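Acyl-coa oxidase (Arabidopsis thaliana, PDB 1W07) catalyses the FAD-dependent desaturation of long- and medium-chain acyl-CoAs to 2-trans-enoyl-CoAs, passing electrons to oxygen to form hydrogen peroxide in peroxisomal beta-oxidation. Local coordinates at the interface of chains A and B. Numbering follows the deposited sequence. Chains: chain A/B, Acyl-coa oxidase.

Contact 1: the interface of chains A and B. Residues chain A 209, 213-214, 216; chain B 642-643.
A:Arg209 and A:Pro216, from loops of the acyl-CoA dehydrogenase-type middle domain, meet B:Val642 in a part-polar, part-apolar patch of the homodimer interface that joins the C-terminal stretch of one subunit to the middle domain of the other. The guanidinium of A:Arg209 carries the polar part. Its NH1 donates to the backbone carbonyl oxygen O of B:Val642 at 2.8 Å in a bent bond, from above the carbonyl plane, and that oxygen lies tilted out of the guanidinium plane. NH2 of A:Arg209 reaches the same O of B:Val642 at 3.0 Å, but that bond is weak. NH1 also donates, more nearly straight, to the carbonyl O of A:His214 (3.0 Å, 163° at the hydrogen), which sits in the guanidinium plane and ties the arginine tip to its own loop. The arginine chain is extended from CG to NE, with CG anti to the carbonyl carbon (chi1 -64°), and its CD methylene passes over one face of the A:His214 imidazole, near the rim. Beside the polar grip, A:Pro216 and B:Val642 cross obliquely: CD of A:Pro216 lies 3.8 Å from CG2 of B:Val642, and CG of A:Pro216 3.9 Å from CB of B:Val642. CG2 of B:Val643 meets the loop backbone at the carbonyl oxygens of A:Asp213 and A:His214. The partner appears to be met through a main-chain carbonyl and the valine side chains, and the site fastens the C-terminal stretch to the neighbouring middle domain.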
# COMPACT_ATOMS: atom_id res chain seq x y z
N ARG A 209 15.79 33.62 -4.41
CA ARG A 209 15.13 34.44 -5.41
C ARG A 209 15.04 35.90 -5.00
O ARG A 209 15.02 36.23 -3.82
CB ARG A 209 13.70 33.92 -5.65
CG ARG A 209 13.60 32.50 -6.23
CD ARG A 209 12.15 32.01 -6.22
NE ARG A 209 12.02 30.65 -6.74
CZ ARG A 209 11.87 30.34 -8.03
NH1 ARG A 209 11.81 31.29 -8.96
NH2 ARG A 209 11.75 29.07 -8.38
N ASP A 213 11.24 40.44 -8.41
CA ASP A 213 10.62 39.73 -9.53
C ASP A 213 10.59 38.21 -9.33
O ASP A 213 10.18 37.49 -10.23
CB ASP A 213 11.33 40.06 -10.83
CG ASP A 213 12.83 40.01 -10.70
OD1 ASP A 213 13.33 39.09 -10.02
OD2 ASP A 213 13.51 40.89 -11.28
N HIS A 214 11.05 37.75 -8.18
CA HIS A 214 11.05 36.32 -7.86
C HIS A 214 12.01 35.50 -8.74
O HIS A 214 11.98 34.27 -8.72
CB HIS A 214 9.64 35.74 -8.01
CG HIS A 214 9.37 34.57 -7.12
ND1 HIS A 214 9.31 34.68 -5.75
CD2 HIS A 214 9.15 33.27 -7.41
CE1 HIS A 214 9.07 33.49 -5.23
NE2 HIS A 214 8.96 32.61 -6.21
N PRO A 216 15.44 33.76 -9.92
CA PRO A 216 16.53 33.11 -9.19
C PRO A 216 17.78 33.99 -9.16
O PRO A 216 18.17 34.55 -10.19
CB PRO A 216 16.76 31.83 -9.99
CG PRO A 216 15.39 31.54 -10.56
CD PRO A 216 14.94 32.90 -11.00
N VAL B 642 10.65 29.35 -14.29
CA VAL B 642 11.21 29.47 -12.94
C VAL B 642 10.26 30.20 -12.02
O VAL B 642 10.23 29.94 -10.82
CB VAL B 642 12.57 30.20 -12.94
CG1 VAL B 642 13.59 29.37 -13.68
CG2 VAL B 642 12.41 31.60 -13.55
N VAL B 643 9.49 31.12 -12.58
CA VAL B 643 8.50 31.88 -11.82
C VAL B 643 7.15 31.22 -12.09
O VAL B 643 6.64 31.27 -13.21
CB VAL B 643 8.44 33.35 -12.27
CG1 VAL B 643 7.33 34.06 -11.52
CG2 VAL B 643 9.77 34.02 -12.00

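Contact 2: the interface of chains A and B. Residues chain A 169, 174, 241, 243; chain B 626-627, 630.
B:Phe630, on helix 625-635, sets its ring edge against the face of A:Phe241, on strand 240-244 of the middle beta domain characteristic of the acyl-CoA oxidase and dehydrogenase superfamily. The two planes are turned 82° to each other in an edge-to-face pair. CE1 of B:Phe630 stands over the A:Phe241 face toward its rim, 3.7 Å from CE1 of A:Phe241, and that rim atom in turn lies in the plane of the B:Phe630 ring. With CG anti to the backbone N (chi1 179°), B:Phe630 extends away from its helix, which carries the ring toward A:Phe241 and A:Gln169. The tip of the A:Trp174 six-membered ring, CH2, comes end-on to the helix backbone, 3.8 Å from CA of B:Phe630. A:Met243 is more distant, its sulfur SD 4.5 Å from CE1 of B:Phe630. At the opposite corner of the phenyl ring, the extended A:Gln169 brings its carboxamide against the ring obliquely, amide and ring planes 53° apart, with NE2 3.4 Å from CD2 of B:Phe630. The OE1 branch of A:Gln169 faces B:Pro627, 3.3 Å from the ring carbon CG. No direct polar bond joins the chains here; instead NE2 of A:Gln169 pairs with a water at 3.2 Å, and the oxygen of that water lies 2.7 Å from the carbonyl O of B:Pro627. This water also sits at the edge of the B:Phe630 ring, in its plane.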
# COMPACT_ATOMS: atom_id res chain seq x y z
N GLN A 169 26.63 16.50 -9.02
CA GLN A 169 25.19 16.49 -9.23
C GLN A 169 24.48 15.82 -8.05
O GLN A 169 23.38 16.21 -7.71
CB GLN A 169 24.85 15.75 -10.53
CG GLN A 169 23.37 15.80 -10.87
CD GLN A 169 23.09 15.18 -12.21
OE1 GLN A 169 23.38 14.00 -12.43
NE2 GLN A 169 22.54 15.97 -13.13
N TRP A 174 17.48 18.02 -2.92
CA TRP A 174 16.41 17.27 -3.58
C TRP A 174 15.37 16.83 -2.53
O TRP A 174 15.70 16.15 -1.57
CB TRP A 174 17.03 16.05 -4.27
CG TRP A 174 16.14 15.34 -5.27
CD1 TRP A 174 15.19 14.40 -5.00
CD2 TRP A 174 16.11 15.55 -6.69
NE1 TRP A 174 14.55 14.02 -6.16
CE2 TRP A 174 15.10 14.71 -7.21
CE3 TRP A 174 16.83 16.37 -7.57
CZ2 TRP A 174 14.79 14.66 -8.58
CZ3 TRP A 174 16.52 16.33 -8.94
CH2 TRP A 174 15.51 15.48 -9.43
N PHE A 241 14.58 20.95 -6.17
CA PHE A 241 15.99 20.68 -6.16
C PHE A 241 16.63 22.06 -6.17
O PHE A 241 15.97 23.06 -6.47
CB PHE A 241 16.40 19.84 -7.38
CG PHE A 241 16.10 20.48 -8.70
CD1 PHE A 241 16.97 21.42 -9.25
CD2 PHE A 241 14.96 20.11 -9.40
CE1 PHE A 241 16.70 21.98 -10.50
CE2 PHE A 241 14.69 20.67 -10.65
CZ PHE A 241 15.56 21.61 -11.20
N MET A 243 20.81 23.81 -6.70
CA MET A 243 22.25 23.67 -6.92
C MET A 243 22.91 25.04 -6.81
O MET A 243 22.33 26.06 -7.21
CB MET A 243 22.53 23.08 -8.30
CG MET A 243 21.91 21.71 -8.55
SD MET A 243 22.03 21.15 -10.27
CE MET A 243 23.74 20.64 -10.37
N TYR B 626 20.84 8.84 -10.59
CA TYR B 626 20.83 10.25 -10.24
C TYR B 626 20.76 11.19 -11.43
O TYR B 626 19.93 12.10 -11.45
CB TYR B 626 22.01 10.56 -9.33
CG TYR B 626 21.96 9.75 -8.04
CD1 TYR B 626 23.09 9.13 -7.54
CD2 TYR B 626 20.76 9.59 -7.33
CE1 TYR B 626 23.05 8.36 -6.38
CE2 TYR B 626 20.70 8.82 -6.17
CZ TYR B 626 21.85 8.20 -5.70
OH TYR B 626 21.81 7.42 -4.56
N PRO B 627 21.62 10.99 -12.43
CA PRO B 627 21.56 11.90 -13.58
C PRO B 627 20.19 11.83 -14.25
O PRO B 627 19.66 12.86 -14.67
CB PRO B 627 22.69 11.40 -14.47
CG PRO B 627 23.70 10.89 -13.47
CD PRO B 627 22.82 10.14 -12.49
N PHE B 630 17.34 13.80 -12.46
CA PHE B 630 17.40 15.22 -12.76
C PHE B 630 16.79 15.47 -14.14
O PHE B 630 15.97 16.36 -14.32
CB PHE B 630 18.87 15.70 -12.71
CG PHE B 630 19.04 17.17 -13.03
CD1 PHE B 630 18.45 18.14 -12.23
CD2 PHE B 630 19.76 17.57 -14.15
CE1 PHE B 630 18.57 19.49 -12.55
CE2 PHE B 630 19.89 18.92 -14.48
CZ PHE B 630 19.29 19.88 -13.67
O HOH W 1 21.04 14.84 -15.76

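Contact 3: the interface of chains A and B. Residues chain A 633-634, 636, 638-639, 641-642; chain B 181, 223-224, 241.
Rotation of A:Asn639 to chi1 -72°, CG anti to the carbonyl carbon, and a bend at chi2 (-65°) in B:Lys181 bring the carboxamide and the lysine amine NZ together across the subunit boundary. The asparagine sits on 3-10 helix 637-640 and meets the backbone at the end of strand 220-224 in the partner's acyl-CoA dehydrogenase-type middle domain. Its amide pairs twice with B:Asp224: OD1 of A:Asn639 accepts from N of B:Asp224 at 3.0 Å, and ND2 donates to its O at 3.0 Å, both nearly straight. OD1 also takes NZ of B:Lys181 at 3.1 Å; each donor lies in the carbonyl plane, on a lone pair. ND2 donates further to O of A:Ala633 at 2.7 Å; this bond is bent and ND2 stands well above that carbonyl plane, yet it would help hold the carboxamide against rotation. An alanine here would probably leave the N-H and C=O of B:Asp224 without their mates and NZ of B:Lys181 with one acceptor fewer. NZ additionally donates to O of A:Ser641 and reaches O of A:Val642 through a water. CD2 of A:Leu638 packs 3.7 Å from CG of B:Asp224, while CD2 of A:Leu634 meets CZ at the tip of the B:Phe241 ring.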
# COMPACT_ATOMS: atom_id res chain seq x y z
N ALA A 633 -19.50 10.66 -10.46
CA ALA A 633 -19.09 10.11 -11.75
C ALA A 633 -19.41 11.09 -12.87
O ALA A 633 -18.57 11.37 -13.73
CB ALA A 633 -19.80 8.79 -12.00
N LEU A 634 -20.63 11.62 -12.85
CA LEU A 634 -21.05 12.54 -13.89
C LEU A 634 -20.14 13.76 -14.01
O LEU A 634 -20.05 14.35 -15.08
CB LEU A 634 -22.51 12.97 -13.66
CG LEU A 634 -23.54 11.81 -13.65
CD1 LEU A 634 -24.91 12.35 -13.27
CD2 LEU A 634 -23.59 11.12 -15.01
N ASP A 636 -16.86 13.74 -13.81
CA ASP A 636 -15.58 13.43 -14.43
C ASP A 636 -15.48 14.03 -15.81
O ASP A 636 -16.43 13.98 -16.58
CB ASP A 636 -15.35 11.92 -14.53
CG ASP A 636 -13.89 11.57 -14.80
OD1 ASP A 636 -13.54 11.31 -15.97
OD2 ASP A 636 -13.09 11.58 -13.84
N LEU A 638 -14.19 12.97 -18.42
CA LEU A 638 -14.41 12.02 -19.50
C LEU A 638 -15.89 12.01 -19.90
O LEU A 638 -16.25 11.60 -21.01
CB LEU A 638 -13.94 10.63 -19.09
CG LEU A 638 -13.43 9.74 -20.23
CD1 LEU A 638 -12.37 10.49 -21.03
CD2 LEU A 638 -12.86 8.45 -19.67
N ASN A 639 -16.76 12.46 -19.00
CA ASN A 639 -18.19 12.54 -19.30
C ASN A 639 -18.57 13.89 -19.89
O ASN A 639 -19.76 14.21 -20.00
CB ASN A 639 -19.04 12.27 -18.06
CG ASN A 639 -19.00 10.83 -17.64
OD1 ASN A 639 -19.07 9.93 -18.48
ND2 ASN A 639 -18.89 10.60 -16.35
N SER A 641 -18.35 14.68 -22.84
CA SER A 641 -18.95 14.40 -24.15
C SER A 641 -19.47 12.97 -24.19
O SER A 641 -18.93 12.09 -23.51
CB SER A 641 -17.91 14.61 -25.27
OG SER A 641 -16.89 13.62 -25.25
N VAL A 642 -20.52 12.74 -24.97
CA VAL A 642 -21.11 11.40 -25.09
C VAL A 642 -20.17 10.53 -25.92
O VAL A 642 -19.91 9.38 -25.58
CB VAL A 642 -22.50 11.46 -25.77
CG1 VAL A 642 -23.09 10.05 -25.88
CG2 VAL A 642 -23.43 12.34 -24.96
N LYS B 181 -16.93 4.46 -22.64
CA LYS B 181 -17.03 5.23 -23.87
C LYS B 181 -16.78 4.45 -25.15
O LYS B 181 -17.16 4.90 -26.23
CB LYS B 181 -16.03 6.40 -23.82
CG LYS B 181 -16.27 7.40 -22.67
CD LYS B 181 -17.60 8.14 -22.80
CE LYS B 181 -17.96 8.87 -21.51
NZ LYS B 181 -19.30 9.51 -21.58
N GLY B 223 -21.91 5.73 -19.29
CA GLY B 223 -20.90 6.74 -19.05
C GLY B 223 -19.74 6.17 -18.25
O GLY B 223 -19.74 4.98 -17.92
N ASP B 224 -18.77 7.03 -17.94
CA ASP B 224 -17.59 6.65 -17.18
C ASP B 224 -17.84 6.87 -15.70
O ASP B 224 -18.50 7.83 -15.31
CB ASP B 224 -16.39 7.48 -17.67
CG ASP B 224 -15.09 7.12 -16.99
OD1 ASP B 224 -14.81 7.68 -15.91
OD2 ASP B 224 -14.35 6.27 -17.52
N PHE B 241 -20.67 2.90 -16.20
CA PHE B 241 -21.92 2.51 -15.59
C PHE B 241 -22.88 2.31 -16.75
O PHE B 241 -22.61 2.75 -17.87
CB PHE B 241 -22.40 3.58 -14.61
CG PHE B 241 -22.58 4.93 -15.23
CD1 PHE B 241 -23.72 5.23 -15.97
CD2 PHE B 241 -21.62 5.92 -15.05
CE1 PHE B 241 -23.90 6.51 -16.52
CE2 PHE B 241 -21.78 7.19 -15.59
CZ PHE B 241 -22.94 7.49 -16.33
O HOH W 2 -20.92 7.98 -23.45

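Contact 1 and contact 2 lie about 19 Å apart between C-alpha centres and join the middle domain of chain A to C-terminal segments of chain B; contact 3, about 40 Å from each, joins the same regions with the chains exchanged. Each contact has a two-fold twin, and that of contact 3 lies beside contacts 1 and 2: Phe241 recurs in contacts 2 and 3, meeting Phe630 and Leu634 of one helix, and Val642 in contacts 1 and 3. Residues from about 626 to 643 of each subunit thus appear to run along the partner's middle domain. Contact 2 is centred about 19 Å from the catalytic base A:Glu424.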